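Local coordinates for ABC transporter substrate-binding protein (Bradyrhizobium japonicum, PDB 4I1D) that probably serves as the periplasmic solute-binding component of an ABC importer, perhaps for polyamines, and here holds D-malate, at residues 106-110 with 121-127; 136-141 with 179-185; 143-148 with 301-306; 173-177 with 318-323. All blocks are in the same frame, centred on the assembly; numbering follows the deposited sequence.

Contact 1 of 4, residues 106-110 with 121-127. With SO4 (sulfate ion), chain K.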
loop_
_atom_site.group_PDB
_atom_site.type_symbol
_atom_site.label_atom_id
_atom_site.label_comp_id
_atom_site.label_asym_id
_atom_site.label_seq_id
_atom_site.Cartn_x
_atom_site.Cartn_y
_atom_site.Cartn_z
ATOM N N SER A 106 0.195 21.823 35.988
ATOM C CA SER A 106 1.503 22.171 35.445
ATOM C C SER A 106 2.200 20.988 34.794
ATOM O O SER A 106 2.061 19.847 35.244
ATOM C CB SER A 106 2.400 22.744 36.539
ATOM O OG SER A 106 1.810 23.883 37.136
ATOM N N SER A 107 2.946 21.275 33.729
ATOM C CA SER A 107 3.949 20.347 33.230
ATOM C C SER A 107 5.237 20.731 33.935
ATOM O O SER A 107 5.651 21.874 33.863
ATOM C CB SER A 107 4.118 20.478 31.718
ATOM O OG SER A 107 2.947 20.038 31.043
ATOM N N VAL A 108 5.854 19.787 34.635
ATOM C CA VAL A 108 7.015 20.102 35.464
ATOM C C VAL A 108 8.212 19.185 35.204
ATOM O O VAL A 108 8.072 18.079 34.670
ATOM C CB VAL A 108 6.667 20.067 36.983
ATOM C CG1 VAL A 108 5.704 21.194 37.349
ATOM C CG2 VAL A 108 6.081 18.710 37.372
ATOM N N LEU A 109 9.391 19.671 35.571
ATOM C CA LEU A 109 10.579 18.845 35.650
ATOM C C LEU A 109 10.452 17.921 36.870
ATOM O O LEU A 109 10.507 18.373 38.019
ATOM C CB LEU A 109 11.821 19.739 35.772
ATOM C CG LEU A 109 13.196 19.072 35.921
ATOM C CD1 LEU A 109 13.377 17.989 34.887
ATOM C CD2 LEU A 109 14.351 20.092 35.839
ATOM N N ALA A 110 10.250 16.633 36.608
ATOM C CA ALA A 110 10.214 15.616 37.654
ATOM C C ALA A 110 11.517 14.844 37.609
ATOM O O ALA A 110 12.171 14.763 36.558
ATOM C CB ALA A 110 9.011 14.661 37.458
ATOM N N PRO A 121 18.322 18.412 39.161
ATOM C CA PRO A 121 18.072 19.407 38.118
ATOM C C PRO A 121 16.905 20.290 38.542
ATOM O O PRO A 121 15.995 19.809 39.213
ATOM C CB PRO A 121 17.709 18.556 36.900
ATOM C CG PRO A 121 17.296 17.235 37.458
ATOM C CD PRO A 121 18.152 17.039 38.664
ATOM N N ASN A 122 16.942 21.562 38.165
ATOM C CA ASN A 122 16.023 22.555 38.704
ATOM C C ASN A 122 15.526 23.543 37.647
ATOM O O ASN A 122 14.894 24.553 37.969
ATOM C CB ASN A 122 16.709 23.309 39.848
ATOM C CG ASN A 122 15.745 24.172 40.631
ATOM O OD1 ASN A 122 15.908 25.394 40.728
ATOM N ND2 ASN A 122 14.722 23.540 41.182
ATOM N N SER A 123 15.814 23.242 36.385
ATOM C CA SER A 123 15.398 24.082 35.270
ATOM C C SER A 123 15.534 23.274 33.987
ATOM O O SER A 123 16.134 22.198 33.988
ATOM C CB SER A 123 16.279 25.321 35.184
ATOM O OG SER A 123 17.605 24.952 34.819
ATOM N N TRP A 124 14.986 23.778 32.890
ATOM C CA TRP A 124 15.153 23.075 31.627
ATOM C C TRP A 124 16.618 23.155 31.168
ATOM O O TRP A 124 17.123 22.248 30.508
ATOM C CB TRP A 124 14.138 23.554 30.579
ATOM C CG TRP A 124 12.759 23.334 31.094
ATOM C CD1 TRP A 124 11.843 24.286 31.432
ATOM C CD2 TRP A 124 12.172 22.070 31.433
ATOM N NE1 TRP A 124 10.705 23.688 31.934
ATOM C CE2 TRP A 124 10.886 22.328 31.941
ATOM C CE3 TRP A 124 12.602 20.741 31.324
ATOM C CZ2 TRP A 124 10.022 21.306 32.343
ATOM C CZ3 TRP A 124 11.751 19.730 31.737
ATOM C CH2 TRP A 124 10.476 20.021 32.236
ATOM N N VAL A 125 17.310 24.215 31.567
ATOM C CA VAL A 125 18.740 24.318 31.299
ATOM C C VAL A 125 19.457 23.092 31.881
ATOM O O VAL A 125 20.238 22.432 31.196
ATOM C CB VAL A 125 19.320 25.606 31.890
ATOM C CG1 VAL A 125 20.783 25.787 31.465
ATOM C CG2 VAL A 125 18.478 26.795 31.463
ATOM N N ASP A 126 19.162 22.771 33.139
ATOM C CA ASP A 126 19.715 21.575 33.765
ATOM C C ASP A 126 19.308 20.338 32.985
ATOM O O ASP A 126 20.133 19.476 32.704
ATOM C CB ASP A 126 19.243 21.453 35.210
ATOM C CG ASP A 126 19.758 22.586 36.094
ATOM O OD1 ASP A 126 20.778 23.216 35.735
ATOM O OD2 ASP A 126 19.141 22.843 37.151
ATOM N N PHE A 127 18.029 20.261 32.626
ATOM C CA PHE A 127 17.511 19.117 31.881
ATOM C C PHE A 127 18.299 18.872 30.599
ATOM O O PHE A 127 18.581 17.727 30.246
ATOM C CB PHE A 127 16.031 19.318 31.543
ATOM C CG PHE A 127 15.361 18.089 30.981
ATOM C CD1 PHE A 127 14.673 17.217 31.810
ATOM C CD2 PHE A 127 15.403 17.814 29.626
ATOM C CE1 PHE A 127 14.042 16.085 31.297
ATOM C CE2 PHE A 127 14.772 16.680 29.107
ATOM C CZ PHE A 127 14.094 15.822 29.945
HETATM S S SO4 K . 12.239 24.719 44.107
HETATM O O1 SO4 K . 12.496 24.961 45.523
HETATM O O2 SO4 K . 10.825 24.380 43.911
HETATM O O3 SO4 K . 12.588 25.919 43.339
HETATM O O4 SO4 K . 13.063 23.590 43.686
#

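Contact 2 of 4, residues 136-141 with 179-185. With SO4 (sulfate ion), chain E.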
loop_
_atom_site.group_PDB
_atom_site.type_symbol
_atom_site.label_atom_id
_atom_site.label_comp_id
_atom_site.label_asym_id
_atom_site.label_seq_id
_atom_site.Cartn_x
_atom_site.Cartn_y
_atom_site.Cartn_z
ATOM N N ARG A 136 18.856 8.870 32.535
ATOM C CA ARG A 136 17.856 8.615 31.512
ATOM C C ARG A 136 16.780 9.689 31.606
ATOM O O ARG A 136 16.469 10.175 32.695
ATOM C CB ARG A 136 17.281 7.215 31.677
ATOM C CG ARG A 136 18.350 6.130 31.604
ATOM C CD ARG A 136 17.798 4.766 32.038
ATOM N NE ARG A 136 18.686 3.686 31.616
ATOM C CZ ARG A 136 18.409 2.812 30.651
ATOM N NH1 ARG A 136 17.246 2.864 30.011
ATOM N NH2 ARG A 136 19.293 1.871 30.334
ATOM N N ARG A 137 16.254 10.082 30.455
ATOM C CA ARG A 137 15.356 11.222 30.352
ATOM C C ARG A 137 14.160 10.865 29.487
ATOM O O ARG A 137 14.272 10.058 28.559
ATOM C CB ARG A 137 16.068 12.407 29.687
ATOM C CG ARG A 137 17.114 13.118 30.534
ATOM C CD ARG A 137 18.062 13.916 29.646
ATOM N NE ARG A 137 18.724 15.003 30.370
ATOM C CZ ARG A 137 19.765 14.846 31.182
ATOM N NH1 ARG A 137 20.287 15.905 31.784
ATOM N NH2 ARG A 137 20.285 13.638 31.399
ATOM N N ALA A 138 13.027 11.496 29.775
ATOM C CA ALA A 138 11.822 11.335 28.962
ATOM C C ALA A 138 11.198 12.702 28.744
ATOM O O ALA A 138 11.296 13.588 29.600
ATOM C CB ALA A 138 10.826 10.405 29.638
ATOM N N LEU A 139 10.580 12.875 27.582
ATOM C CA LEU A 139 9.800 14.068 27.295
ATOM C C LEU A 139 8.505 13.553 26.705
ATOM O O LEU A 139 8.419 12.379 26.340
ATOM C CB LEU A 139 10.520 14.991 26.293
ATOM C CG LEU A 139 11.741 15.793 26.763
ATOM C CD1 LEU A 139 12.373 16.578 25.589
ATOM C CD2 LEU A 139 11.368 16.731 27.912
ATOM N N ARG A 140 7.498 14.412 26.612
ATOM C CA ARG A 140 6.221 13.998 26.038
ATOM C C ARG A 140 6.280 14.060 24.514
ATOM O O ARG A 140 6.844 15.003 23.953
ATOM C CB ARG A 140 5.099 14.900 26.533
ATOM C CG ARG A 140 3.721 14.447 26.035
ATOM C CD ARG A 140 2.611 15.392 26.476
ATOM N NE ARG A 140 1.320 14.930 25.973
ATOM C CZ ARG A 140 0.263 15.711 25.773
ATOM N NH1 ARG A 140 0.334 17.014 26.020
ATOM N NH2 ARG A 140 -0.868 15.187 25.313
ATOM N N ASN A 141 5.704 13.066 23.848
ATOM C CA ASN A 141 5.633 13.075 22.385
ATOM C C ASN A 141 4.544 14.025 21.926
ATOM O O ASN A 141 3.499 13.594 21.432
ATOM C CB ASN A 141 5.365 11.673 21.820
ATOM C CG ASN A 141 5.605 11.590 20.314
ATOM O OD1 ASN A 141 5.517 12.590 19.593
ATOM N ND2 ASN A 141 5.919 10.390 19.833
ATOM N N HIS A 179 19.457 11.898 23.546
ATOM C CA HIS A 179 19.575 11.658 24.975
ATOM C C HIS A 179 18.221 11.376 25.611
ATOM O O HIS A 179 18.124 11.163 26.820
ATOM C CB HIS A 179 20.265 12.837 25.649
ATOM C CG HIS A 179 21.650 13.080 25.137
ATOM N ND1 HIS A 179 22.722 12.298 25.504
ATOM C CD2 HIS A 179 22.130 13.993 24.257
ATOM C CE1 HIS A 179 23.813 12.735 24.894
ATOM N NE2 HIS A 179 23.481 13.761 24.130
ATOM N N ILE A 180 17.179 11.360 24.785
ATOM C CA ILE A 180 15.861 11.022 25.279
ATOM C C ILE A 180 15.682 9.508 25.201
ATOM O O ILE A 180 15.773 8.900 24.130
ATOM C CB ILE A 180 14.757 11.746 24.506
ATOM C CG1 ILE A 180 14.915 13.264 24.660
ATOM C CG2 ILE A 180 13.393 11.276 24.975
ATOM C CD1 ILE A 180 15.120 13.739 26.091
ATOM N N THR A 181 15.453 8.914 26.365
ATOM C CA THR A 181 15.277 7.482 26.498
ATOM C C THR A 181 13.920 7.073 25.944
ATOM O O THR A 181 13.805 6.085 25.214
ATOM C CB THR A 181 15.355 7.103 27.972
ATOM O OG1 THR A 181 16.593 7.589 28.509
ATOM C CG2 THR A 181 15.253 5.600 28.152
ATOM N N VAL A 182 12.897 7.849 26.297
ATOM C CA VAL A 182 11.527 7.579 25.880
ATOM C C VAL A 182 10.756 8.874 25.655
ATOM O O VAL A 182 10.832 9.794 26.462
ATOM C CB VAL A 182 10.747 6.792 26.963
ATOM C CG1 VAL A 182 9.290 6.649 26.555
ATOM C CG2 VAL A 182 11.369 5.437 27.201
ATOM N N TRP A 183 10.002 8.930 24.562
ATOM C CA TRP A 183 9.005 9.975 24.362
ATOM C C TRP A 183 7.651 9.413 24.772
ATOM O O TRP A 183 7.083 8.586 24.058
ATOM C CB TRP A 183 8.969 10.388 22.891
ATOM C CG TRP A 183 10.245 11.056 22.431
ATOM C CD1 TRP A 183 11.370 10.444 21.968
ATOM C CD2 TRP A 183 10.510 12.466 22.391
ATOM N NE1 TRP A 183 12.321 11.385 21.637
ATOM C CE2 TRP A 183 11.816 12.633 21.889
ATOM C CE3 TRP A 183 9.769 13.602 22.739
ATOM C CZ2 TRP A 183 12.396 13.887 21.721
ATOM C CZ3 TRP A 183 10.349 14.849 22.569
ATOM C CH2 TRP A 183 11.644 14.981 22.070
ATOM N N TRP A 184 7.131 9.843 25.916
ATOM C CA TRP A 184 5.898 9.238 26.417
ATOM C C TRP A 184 4.642 9.815 25.784
ATOM O O TRP A 184 4.652 10.933 25.270
ATOM C CB TRP A 184 5.814 9.274 27.948
ATOM C CG TRP A 184 5.798 10.644 28.594
ATOM C CD1 TRP A 184 6.862 11.294 29.142
ATOM C CD2 TRP A 184 4.660 11.494 28.802
ATOM N NE1 TRP A 184 6.463 12.500 29.667
ATOM C CE2 TRP A 184 5.118 12.648 29.474
ATOM C CE3 TRP A 184 3.299 11.390 28.490
ATOM C CZ2 TRP A 184 4.266 13.702 29.830
ATOM C CZ3 TRP A 184 2.453 12.435 28.848
ATOM C CH2 TRP A 184 2.941 13.573 29.512
ATOM N N THR A 185 3.562 9.037 25.831
ATOM C CA THR A 185 2.312 9.397 25.170
ATOM C C THR A 185 1.117 9.382 26.118
ATOM O O THR A 185 0.074 9.935 25.795
ATOM C CB THR A 185 1.986 8.418 24.040
ATOM O OG1 THR A 185 1.877 7.100 24.589
ATOM C CG2 THR A 185 3.072 8.435 22.968
HETATM S S SO4 E . 19.716 6.638 26.507
HETATM O O1 SO4 E . 18.534 6.012 27.102
HETATM O O2 SO4 E . 19.386 7.185 25.189
HETATM O O3 SO4 E . 20.200 7.724 27.364
HETATM O O4 SO4 E . 20.754 5.616 26.385
HETATM O O HOH W 1 6.454 8.063 21.430
#

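Contact 3 of 4, residues 143-148 with 301-306. With SO4 (sulfate ion), chain H.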
loop_
_atom_site.group_PDB
_atom_site.type_symbol
_atom_site.label_atom_id
_atom_site.label_comp_id
_atom_site.label_asym_id
_atom_site.label_seq_id
_atom_site.Cartn_x
_atom_site.Cartn_y
_atom_site.Cartn_z
ATOM N N PRO A 143 3.978 18.609 20.998
ATOM C CA PRO A 143 4.596 19.944 20.938
ATOM C C PRO A 143 4.233 20.847 22.116
ATOM O O PRO A 143 5.075 21.632 22.550
ATOM C CB PRO A 143 4.070 20.521 19.616
ATOM C CG PRO A 143 2.811 19.717 19.316
ATOM C CD PRO A 143 3.070 18.347 19.867
ATOM N N ILE A 144 3.017 20.725 22.641
ATOM C CA ILE A 144 2.554 21.605 23.716
ATOM C C ILE A 144 3.382 21.452 24.998
ATOM O O ILE A 144 3.602 20.338 25.459
ATOM C CB ILE A 144 1.083 21.336 24.039
ATOM C CG1 ILE A 144 0.244 21.439 22.768
ATOM C CG2 ILE A 144 0.576 22.312 25.092
ATOM C CD1 ILE A 144 0.099 22.835 22.279
ATOM N N ALA A 145 3.807 22.580 25.570
ATOM C CA ALA A 145 4.682 22.624 26.754
ATOM C C ALA A 145 6.115 22.214 26.420
ATOM O O ALA A 145 7.066 22.782 26.949
ATOM C CB ALA A 145 4.134 21.761 27.888
ATOM N N THR A 146 6.262 21.223 25.547
ATOM C CA THR A 146 7.586 20.764 25.129
ATOM C C THR A 146 8.385 21.885 24.444
ATOM O O THR A 146 9.554 22.125 24.786
ATOM C CB THR A 146 7.475 19.534 24.203
ATOM O OG1 THR A 146 6.657 18.538 24.830
ATOM C CG2 THR A 146 8.849 18.941 23.906
ATOM N N LEU A 147 7.761 22.573 23.484
ATOM C CA LEU A 147 8.423 23.687 22.804
ATOM C C LEU A 147 8.830 24.745 23.815
ATOM O O LEU A 147 9.950 25.243 23.772
ATOM C CB LEU A 147 7.512 24.322 21.758
ATOM C CG LEU A 147 7.129 23.435 20.579
ATOM C CD1 LEU A 147 6.494 24.279 19.494
ATOM C CD2 LEU A 147 8.351 22.711 20.042
ATOM N N GLU A 148 7.922 25.100 24.721
ATOM C CA GLU A 148 8.256 26.097 25.749
ATOM C C GLU A 148 9.509 25.704 26.544
ATOM O O GLU A 148 10.403 26.526 26.754
ATOM C CB GLU A 148 7.077 26.339 26.699
ATOM C CG GLU A 148 5.932 27.144 26.094
ATOM C CD GLU A 148 4.907 26.298 25.335
ATOM O OE1 GLU A 148 3.817 26.839 25.042
ATOM O OE2 GLU A 148 5.177 25.110 25.033
HETATM N N MSE A 301 1.130 29.348 30.080
HETATM C CA MSE A 301 0.821 29.007 28.693
HETATM C C MSE A 301 -0.141 30.007 28.053
HETATM O O MSE A 301 -1.175 30.346 28.633
HETATM C CB MSE A 301 0.243 27.598 28.578
HETATM C CG MSE A 301 -0.243 27.281 27.159
HETATM SE SE MSE A 301 -0.329 25.365 26.800
HETATM C CE MSE A 301 1.537 24.959 27.196
ATOM N N SER A 302 0.214 30.480 26.861
ATOM C CA SER A 302 -0.662 31.342 26.063
ATOM C C SER A 302 -1.521 30.521 25.102
ATOM O O SER A 302 -1.057 30.086 24.041
ATOM C CB SER A 302 0.169 32.367 25.266
ATOM O OG SER A 302 -0.652 33.153 24.416
ATOM N N TYR A 303 -2.774 30.305 25.485
ATOM C CA TYR A 303 -3.742 29.632 24.629
ATOM C C TYR A 303 -4.103 30.447 23.392
ATOM O O TYR A 303 -4.447 29.882 22.361
ATOM C CB TYR A 303 -4.984 29.228 25.441
ATOM C CG TYR A 303 -4.597 28.190 26.451
ATOM C CD1 TYR A 303 -4.205 26.919 26.039
ATOM C CD2 TYR A 303 -4.544 28.491 27.806
ATOM C CE1 TYR A 303 -3.813 25.960 26.953
ATOM C CE2 TYR A 303 -4.151 27.545 28.727
ATOM C CZ TYR A 303 -3.788 26.278 28.300
ATOM O OH TYR A 303 -3.395 25.323 29.221
ATOM N N ALA A 304 -4.005 31.768 23.493
ATOM C CA ALA A 304 -4.177 32.620 22.326
ATOM C C ALA A 304 -3.098 32.310 21.285
ATOM O O ALA A 304 -3.380 32.264 20.094
ATOM C CB ALA A 304 -4.139 34.098 22.717
ATOM N N TRP A 305 -1.866 32.088 21.725
ATOM C CA TRP A 305 -0.813 31.747 20.764
ATOM C C TRP A 305 -1.032 30.354 20.170
ATOM O O TRP A 305 -1.004 30.196 18.945
ATOM C CB TRP A 305 0.602 31.860 21.350
ATOM C CG TRP A 305 1.669 31.620 20.279
ATOM C CD1 TRP A 305 2.224 32.555 19.443
ATOM C CD2 TRP A 305 2.264 30.361 19.918
ATOM N NE1 TRP A 305 3.132 31.956 18.595
ATOM C CE2 TRP A 305 3.174 30.612 18.868
ATOM C CE3 TRP A 305 2.118 29.052 20.385
ATOM C CZ2 TRP A 305 3.929 29.602 18.277
ATOM C CZ3 TRP A 305 2.878 28.047 19.797
ATOM C CH2 TRP A 305 3.771 28.330 18.756
ATOM N N TRP A 306 -1.274 29.357 21.028
ATOM C CA TRP A 306 -1.443 27.979 20.562
ATOM C C TRP A 306 -2.631 27.765 19.624
ATOM O O TRP A 306 -2.592 26.888 18.757
ATOM C CB TRP A 306 -1.510 26.993 21.735
ATOM C CG TRP A 306 -0.159 26.616 22.196
ATOM C CD1 TRP A 306 0.448 26.999 23.349
ATOM C CD2 TRP A 306 0.787 25.812 21.485
ATOM N NE1 TRP A 306 1.720 26.469 23.411
ATOM C CE2 TRP A 306 1.950 25.738 22.275
ATOM C CE3 TRP A 306 0.763 25.145 20.255
ATOM C CZ2 TRP A 306 3.076 25.011 21.885
ATOM C CZ3 TRP A 306 1.890 24.428 19.865
ATOM C CH2 TRP A 306 3.025 24.367 20.678
HETATM S S SO4 H . -3.986 33.487 26.667
HETATM O O1 SO4 H . -3.721 32.664 27.848
HETATM O O2 SO4 H . -5.432 33.656 26.525
HETATM O O3 SO4 H . -3.322 34.785 26.790
HETATM O O4 SO4 H . -3.454 32.824 25.480
#

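Contact 4 of 4, residues 173-177 with 318-323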
loop_
_atom_site.group_PDB
_atom_site.type_symbol
_atom_site.label_atom_id
_atom_site.label_comp_id
_atom_site.label_asym_id
_atom_site.label_seq_id
_atom_site.Cartn_x
_atom_site.Cartn_y
_atom_site.Cartn_z
ATOM N N LEU A 173 15.483 21.063 20.494
ATOM C CA LEU A 173 14.963 19.717 20.701
ATOM C C LEU A 173 15.750 18.666 19.924
ATOM O O LEU A 173 15.903 17.525 20.378
ATOM C CB LEU A 173 13.484 19.651 20.322
ATOM C CG LEU A 173 12.549 20.165 21.409
ATOM C CD1 LEU A 173 11.172 20.419 20.820
ATOM C CD2 LEU A 173 12.484 19.152 22.552
ATOM N N GLU A 174 16.225 19.049 18.745
ATOM C CA GLU A 174 17.054 18.171 17.933
ATOM C C GLU A 174 18.326 17.833 18.690
ATOM O O GLU A 174 18.783 16.695 18.670
ATOM C CB GLU A 174 17.401 18.825 16.592
ATOM C CG GLU A 174 16.570 18.299 15.430
ATOM C CD GLU A 174 16.756 16.800 15.208
ATOM O OE1 GLU A 174 17.840 16.267 15.532
ATOM O OE2 GLU A 174 15.813 16.152 14.710
ATOM N N GLU A 175 18.885 18.826 19.372
ATOM C CA GLU A 175 20.094 18.619 20.157
ATOM C C GLU A 175 19.918 17.548 21.253
ATOM O O GLU A 175 20.807 16.730 21.469
ATOM C CB GLU A 175 20.583 19.945 20.754
ATOM C CG GLU A 175 21.696 19.780 21.789
ATOM C CD GLU A 175 22.067 21.077 22.505
ATOM O OE1 GLU A 175 21.475 22.138 22.196
ATOM O OE2 GLU A 175 22.962 21.024 23.382
ATOM N N ILE A 176 18.771 17.534 21.925
ATOM C CA ILE A 176 18.594 16.672 23.098
ATOM C C ILE A 176 18.137 15.268 22.697
ATOM O O ILE A 176 18.315 14.300 23.439
ATOM C CB ILE A 176 17.547 17.266 24.082
ATOM C CG1 ILE A 176 17.705 16.689 25.497
ATOM C CG2 ILE A 176 16.124 16.980 23.587
ATOM C CD1 ILE A 176 19.139 16.631 26.007
ATOM N N LYS A 177 17.547 15.178 21.512
ATOM C CA LYS A 177 16.854 13.976 21.049
ATOM C C LYS A 177 17.608 12.640 21.280
ATOM O O LYS A 177 17.008 11.651 21.714
ATOM C CB LYS A 177 16.495 14.154 19.574
ATOM C CG LYS A 177 15.418 13.246 19.054
ATOM C CD LYS A 177 15.108 13.610 17.618
ATOM C CE LYS A 177 13.741 13.082 17.196
ATOM N NZ LYS A 177 13.478 13.375 15.763
ATOM N N TRP A 318 5.353 19.129 14.206
ATOM C CA TRP A 318 5.751 18.099 15.158
ATOM C C TRP A 318 5.793 16.764 14.457
ATOM O O TRP A 318 6.729 15.989 14.634
ATOM C CB TRP A 318 4.779 18.004 16.338
ATOM C CG TRP A 318 5.318 17.139 17.433
ATOM C CD1 TRP A 318 4.947 15.858 17.733
ATOM C CD2 TRP A 318 6.358 17.482 18.351
ATOM N NE1 TRP A 318 5.683 15.388 18.795
ATOM C CE2 TRP A 318 6.557 16.365 19.194
ATOM C CE3 TRP A 318 7.137 18.627 18.552
ATOM C CZ2 TRP A 318 7.511 16.361 20.220
ATOM C CZ3 TRP A 318 8.082 18.626 19.572
ATOM C CH2 TRP A 318 8.260 17.499 20.393
ATOM N N ALA A 319 4.766 16.511 13.656
ATOM C CA ALA A 319 4.605 15.232 12.989
ATOM C C ALA A 319 5.875 14.848 12.250
ATOM O O ALA A 319 6.346 13.722 12.366
ATOM C CB ALA A 319 3.407 15.266 12.039
ATOM N N SER A 320 6.439 15.792 11.504
ATOM C CA SER A 320 7.638 15.507 10.721
ATOM C C SER A 320 8.903 15.554 11.574
ATOM O O SER A 320 9.920 14.937 11.240
ATOM C CB SER A 320 7.750 16.463 9.530
ATOM O OG SER A 320 8.015 17.786 9.960
ATOM N N PHE A 321 8.852 16.289 12.677
ATOM C CA PHE A 321 9.984 16.305 13.598
ATOM C C PHE A 321 10.215 14.921 14.215
ATOM O O PHE A 321 11.351 14.524 14.422
ATOM C CB PHE A 321 9.790 17.359 14.686
ATOM C CG PHE A 321 10.803 17.280 15.791
ATOM C CD1 PHE A 321 10.442 16.822 17.049
ATOM C CD2 PHE A 321 12.117 17.655 15.572
ATOM C CE1 PHE A 321 11.370 16.756 18.076
ATOM C CE2 PHE A 321 13.055 17.585 16.593
ATOM C CZ PHE A 321 12.684 17.135 17.843
HETATM N N MSE A 322 9.143 14.187 14.504
HETATM C CA MSE A 322 9.270 12.829 15.039
HETATM C C MSE A 322 9.181 11.764 13.946
HETATM O O MSE A 322 8.131 11.589 13.335
HETATM C CB MSE A 322 8.206 12.572 16.099
HETATM C CG MSE A 322 8.200 13.606 17.221
HETATM SE SE MSE A 322 9.830 13.506 18.300
HETATM C CE MSE A 322 9.490 11.733 19.050
ATOM N N GLN A 323 10.292 11.055 13.727
ATOM C CA GLN A 323 10.448 10.059 12.651
ATOM C C GLN A 323 11.132 10.673 11.435
ATOM O O GLN A 323 10.468 11.143 10.512
ATOM C CB GLN A 323 9.117 9.400 12.242
ATOM C CG GLN A 323 8.851 8.030 12.879
ATOM C CD GLN A 323 9.141 6.859 11.941
ATOM O OE1 GLN A 323 9.658 7.040 10.836
ATOM N NE2 GLN A 323 8.803 5.647 12.382
#

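Contact 1 of 4, residues 106-110 with 121-127
L109 and W124 carry most of this contact, which has no hydrogen bond between the two segments and is mostly apolar. L109 CB lies over one face of the W124 indole, 4.2 Å from the centroid of its six-membered ring, a CH-pi contact, and W124 CH2 comes 3.5 Å from L109 N. The rest is van der Waals packing by the two methyl branches of L109, whose CG is anti to the backbone N (chi1 178°), carrying both methyls across to the other segment. L109 CD1 meets F127 CD1 at the ring edge, 3.4 Å away, while L109 CD2 packs against P121 CB at 3.8 Å. On the helical side, S123 is the N-cap, its OG accepting from D126 N at 3.2 Å, and D126 OD2 takes N122 N on its anti lone pair. An alanine at W124 would leave L109 CB without its aromatic cover and is likely to open a gap beside strand 100-112. W124 NE1 donates to Q225 O of strand 219-235, and the indole also packs on helix 146-153, linking it to the sheet.

Contact 2 of 4, residues 136-141 with 179-185
T181 and R137 grip each other twice: T181 N donates to R137 O at 2.7 Å, and R137 N donates back to T181 OG1 at 3.2 Å. The same hydroxyl passes its own proton to a sulfate, probably from the crystallisation liquor. From there the pairing is that of parallel strands, with L139 in the middle: its N donates to V182 O, its O accepts from W184 N at 2.9 Å, and N141 N closes the row on W184 O at 2.8 Å with an almost straight bond (179°). A water bridges N141 ND2 and W183 O.

The packing divides by face. On the side of A138 and R140, W184 has its CG between backbone N and carbonyl carbon (chi1 62°), which swings the indole over towards strand 137-140; the extended R140 chain runs across it, CG 3.7 Å from the centroid of the six-membered ring, with guanidinium and ring planes 18° apart. On the other side L139 lies alongside W183, its CB 3.7 Å from W183 CZ3, and L139 CD1 meets I180 CD1.

T185 belongs to the D-malate pocket, at the end of this pairing. Strand 137-140 also pairs with strand 201-205, where M203 O accepts from W184 NE1, while helix 187-196 packs against V182 and W184.

Contact 3 of 4, residues 143-148 with 301-306
I144 and W306 approach with their CA atoms 8.2 Å apart, where the turn leading into helix 146-153 faces the short helix 303-306, with A145 and S302 at the two N-caps. W306 NE1 donates to E148 OE1 at 2.7 Å with the acceptor near the indole plane, on the syn lone pair of the carboxylate; a bend at chi2 (87°) brings E148 there. The same oxygen also takes Y162 OH, so two donors hold it. I144 lies over one face of the W306 indole, though its CD1 is modelled too close for the detail to be trusted; W305 CZ3 covers the opposite face, and L147 CD1 touches W306 CH2 at 3.7 Å. Selenomethionine M301 ends in CE, 3.5 Å from I144 CG2 and 3.7 Å from E148 OE1. A leucine in place of W306 would probably leave E148 OE1 without one of its two donors and open a gap beside L147 CD1. Helix 309-321 packs on P143 and W306, helix 166-176 covers L147 and W305, and strand 219-235 lies against A145 and M301.

Contact 4 of 4, residues 173-177 with 318-323
F321 carries K177 NZ over the centre of one ring face, 4.3 Å from the centroid, a cation-pi contact, and meets E174 CG at its edge, with the E174 carboxylate turned 81° to the ring. W318 takes L173 CD1 at its indole edge, 3.8 Å from CZ3, while F321 CD1 and M322 CG lie over one of its faces. L173 CB closes on F321 CZ at 3.6 Å. This is helix-to-helix packing in the solute-binding protein fold: the last turn of helix 166-176 rests on the C-terminal end of helix 309-321, which finishes just before M322. K177 exploits that end. Its chain, with CG anti to the backbone N (chi1 -161°) and extended beyond, delivers NZ to F321 O at 2.8 Å, in the carbonyl plane. The same ammonium thus serves both the ring and the carbonyl of F321. K177 NZ also forms a salt bridge with D167 of the second subunit, whereas E174 OE2 is a long 3.8 Å from K177 NZ; W318 NE1 donates to N141 OD1.

Along the chain contact 1 closes before the others open, while contacts 2, 3 and 4 interleave; in sequence, helices 146-153 and 166-176 come between the two strands joined in contact 2. Contacts 1 and 2 reach the same mixed sheet, their centres 13 Å apart, and F127 O joins R137 NE between them. Contacts 2 and 4 are closest, 11 Å between centres, where W183 packs on M322; both also touch the second subunit. Contacts 3 and 4, with centres 16 Å apart, touch through L147 with L173 and P143 with W318. The C-terminal helices are thus packed against central parts of the chain, beside a sheet whose 182-184 strand leads to the malate pocket.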